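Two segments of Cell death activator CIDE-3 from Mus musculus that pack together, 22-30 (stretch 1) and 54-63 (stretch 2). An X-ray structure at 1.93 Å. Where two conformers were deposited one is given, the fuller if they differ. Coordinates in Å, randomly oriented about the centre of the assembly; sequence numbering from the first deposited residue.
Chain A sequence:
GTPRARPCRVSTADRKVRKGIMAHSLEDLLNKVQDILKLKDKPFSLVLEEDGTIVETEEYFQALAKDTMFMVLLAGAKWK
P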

# COMPACT_ATOMS: atom_id res chain seq x y z
N MET A 22 3.76 5.72 -8.15
CA MET A 22 3.40 7.11 -7.88
C MET A 22 1.92 7.18 -7.53
O MET A 22 1.07 6.70 -8.28
CB MET A 22 3.72 7.99 -9.09
CG MET A 22 5.20 8.05 -9.42
SD MET A 22 6.20 8.55 -8.00
CE MET A 22 5.56 10.19 -7.69
N ALA A 23 1.61 7.78 -6.39
CA ALA A 23 0.23 7.90 -5.93
C ALA A 23 -0.16 9.33 -5.57
O ALA A 23 0.53 9.99 -4.79
CB ALA A 23 -0.01 6.98 -4.75
N HIS A 24 -1.26 9.82 -6.13
CA HIS A 24 -1.73 11.17 -5.81
C HIS A 24 -2.35 11.21 -4.42
O HIS A 24 -2.24 12.21 -3.71
CB HIS A 24 -2.74 11.66 -6.83
CG HIS A 24 -2.15 12.51 -7.91
ND1 HIS A 24 -1.79 12.00 -9.14
CD2 HIS A 24 -1.87 13.83 -7.95
CE1 HIS A 24 -1.30 12.97 -9.89
NE2 HIS A 24 -1.34 14.09 -9.19
N SER A 25 -3.03 10.13 -4.04
CA SER A 25 -3.53 9.99 -2.67
C SER A 25 -3.78 8.52 -2.34
O SER A 25 -3.57 7.64 -3.18
CB SER A 25 -4.77 10.85 -2.39
OG SER A 25 -5.78 10.67 -3.36
N LEU A 26 -4.20 8.26 -1.10
CA LEU A 26 -4.49 6.90 -0.62
C LEU A 26 -5.46 6.16 -1.53
O LEU A 26 -5.19 5.03 -1.96
CB LEU A 26 -5.07 6.97 0.79
CG LEU A 26 -5.46 5.67 1.48
CD1 LEU A 26 -4.29 4.72 1.51
CD2 LEU A 26 -5.95 5.95 2.89
N GLU A 27 -6.58 6.81 -1.82
CA GLU A 27 -7.64 6.25 -2.64
C GLU A 27 -7.09 5.78 -3.98
O GLU A 27 -7.32 4.65 -4.41
CB GLU A 27 -8.71 7.31 -2.89
CG GLU A 27 -10.13 6.80 -2.81
CD GLU A 27 -11.00 7.30 -3.95
OE1 GLU A 27 -10.44 7.77 -4.96
OE2 GLU A 27 -12.24 7.24 -3.83
N ASP A 28 -6.34 6.69 -4.60
CA ASP A 28 -5.78 6.50 -5.92
C ASP A 28 -4.78 5.36 -5.94
O ASP A 28 -4.76 4.55 -6.86
CB ASP A 28 -5.09 7.79 -6.34
CG ASP A 28 -5.80 9.03 -5.79
OD1 ASP A 28 -6.32 8.95 -4.66
OD2 ASP A 28 -5.86 10.07 -6.48
N LEU A 29 -3.93 5.32 -4.92
CA LEU A 29 -2.98 4.24 -4.76
C LEU A 29 -3.72 2.92 -4.71
O LEU A 29 -3.41 1.99 -5.44
CB LEU A 29 -2.16 4.41 -3.48
CG LEU A 29 -1.15 3.30 -3.22
CD1 LEU A 29 -0.17 3.19 -4.38
CD2 LEU A 29 -0.41 3.54 -1.91
N LEU A 30 -4.72 2.86 -3.83
CA LEU A 30 -5.53 1.65 -3.70
C LEU A 30 -6.22 1.26 -5.01
O LEU A 30 -6.47 0.09 -5.27
CB LEU A 30 -6.52 1.77 -2.54
CG LEU A 30 -6.07 1.09 -1.24
CD1 LEU A 30 -5.68 -0.34 -1.53
CD2 LEU A 30 -4.93 1.84 -0.57
N ILE A 54 -2.07 0.56 10.35
CA ILE A 54 -3.08 0.88 9.35
C ILE A 54 -3.00 2.32 8.84
O ILE A 54 -3.03 3.27 9.63
CB ILE A 54 -4.51 0.59 9.88
CG1 ILE A 54 -4.68 -0.90 10.16
CG2 ILE A 54 -5.56 1.07 8.88
CD1 ILE A 54 -5.97 -1.25 10.87
N VAL A 55 -2.90 2.47 7.52
CA VAL A 55 -2.93 3.77 6.88
C VAL A 55 -4.30 3.97 6.23
O VAL A 55 -4.55 3.47 5.13
CB VAL A 55 -1.85 3.89 5.79
CG1 VAL A 55 -1.76 5.32 5.28
CG2 VAL A 55 -0.50 3.43 6.33
N GLU A 56 -5.19 4.70 6.91
CA GLU A 56 -6.56 4.86 6.43
C GLU A 56 -6.98 6.32 6.27
O GLU A 56 -8.13 6.61 5.91
CB GLU A 56 -7.54 4.12 7.34
CG GLU A 56 -7.54 4.60 8.78
CD GLU A 56 -8.62 3.94 9.61
OE1 GLU A 56 -8.99 2.79 9.30
OE2 GLU A 56 -9.10 4.57 10.58
N THR A 57 -6.06 7.24 6.55
CA THR A 57 -6.31 8.66 6.31
C THR A 57 -5.27 9.24 5.35
O THR A 57 -4.12 8.78 5.32
CB THR A 57 -6.34 9.48 7.62
OG1 THR A 57 -6.34 10.88 7.31
CG2 THR A 57 -5.13 9.16 8.47
N GLU A 58 -5.68 10.23 4.57
CA GLU A 58 -4.83 10.81 3.54
C GLU A 58 -3.70 11.63 4.16
O GLU A 58 -2.61 11.73 3.59
CB GLU A 58 -5.67 11.67 2.60
CG GLU A 58 -5.26 11.60 1.13
CD GLU A 58 -4.04 12.44 0.83
OE1 GLU A 58 -3.17 11.97 0.07
OE2 GLU A 58 -3.96 13.58 1.35
N GLU A 59 -3.96 12.20 5.33
CA GLU A 59 -2.97 13.02 6.02
C GLU A 59 -1.77 12.19 6.49
O GLU A 59 -0.62 12.57 6.26
CB GLU A 59 -3.60 13.75 7.21
CG GLU A 59 -4.54 14.89 6.83
CD GLU A 59 -5.82 14.41 6.17
OE1 GLU A 59 -6.28 13.29 6.49
OE2 GLU A 59 -6.37 15.16 5.33
N TYR A 60 -2.05 11.06 7.13
CA TYR A 60 -1.00 10.15 7.59
C TYR A 60 -0.27 9.53 6.40
O TYR A 60 0.94 9.32 6.45
CB TYR A 60 -1.59 9.04 8.47
CG TYR A 60 -0.56 8.14 9.12
CD1 TYR A 60 0.15 8.56 10.23
CD2 TYR A 60 -0.31 6.86 8.63
CE1 TYR A 60 1.09 7.74 10.84
CE2 TYR A 60 0.62 6.03 9.23
CZ TYR A 60 1.32 6.48 10.34
OH TYR A 60 2.25 5.67 10.94
N PHE A 61 -1.02 9.26 5.34
CA PHE A 61 -0.45 8.69 4.12
C PHE A 61 0.52 9.66 3.47
O PHE A 61 1.55 9.26 2.93
CB PHE A 61 -1.57 8.32 3.13
CG PHE A 61 -1.07 7.96 1.76
CD1 PHE A 61 -0.52 6.71 1.51
CD2 PHE A 61 -1.18 8.86 0.71
CE1 PHE A 61 -0.07 6.38 0.24
CE2 PHE A 61 -0.73 8.53 -0.56
CZ PHE A 61 -0.17 7.29 -0.79
N GLN A 62 0.19 10.95 3.54
CA GLN A 62 1.06 11.99 2.99
C GLN A 62 2.24 12.29 3.91
O GLN A 62 3.32 12.66 3.44
CB GLN A 62 0.26 13.27 2.73
CG GLN A 62 -0.66 13.19 1.52
CD GLN A 62 0.09 12.99 0.22
OE1 GLN A 62 1.18 13.54 0.03
NE2 GLN A 62 -0.48 12.21 -0.68
N ALA A 63 2.04 12.12 5.21
CA ALA A 63 3.06 12.49 6.19
C ALA A 63 4.17 11.45 6.32
O ALA A 63 5.26 11.76 6.79
CB ALA A 63 2.43 12.75 7.54

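The contact is a small, largely apolar one in which the start of one helix, Leu 26 to Leu 30, and the residues before it pack on Phe 61 of a second helix, with no hydrogen bond crossing between the stretches. The two buried faces sum to 359 Å², and the helix axes, inclined at 78°, come no closer than 10.8 Å, so side chains rather than backbones fill most of the space between them. The backbones draw nearest at the two helix starts, where Leu 26 CA lies 5.7 Å from Glu 58 CA. Phe 61, buried and with its CA-to-CB bond directed toward stretch 1, is the hub. Leu 26 CA lies over one face of its ring, and Leu 26 CB is 4.2 Å from Phe 61 CG. Ala 23 meets the ring at its edge, CB to Phe 61 CZ at 4.0 Å, while Leu 29 CD2 approaches Phe 61 CE1 obliquely at 3.6 Å. The backbone also takes part: Leu 26 N and Ser 25 C each lie 3.5 Å from Phe 61 CE2. Leu 26, which has the largest area covered, reaches beyond the ring to the residues preceding the second helix; its CD2 rests 3.6 Å from both Val 55 O and Glu 56 C, a van der Waals contact against backbone. That helix begins after Thr 57, whose OG1 caps it by accepting a weak bond from Glu 59 N at 3.4 Å. At the polar margin, Gln 62 NE2 donates to Glu 58 OE1 at 2.8 Å, one turn apart on the same helix. This pair lies against the residues just before the first helix: Glu 58 OE1 is 3.1 Å from Ser 25 CB, and Gln 62 NE2 is 3.5 Å from His 24 O, proximity without a hydrogen bond.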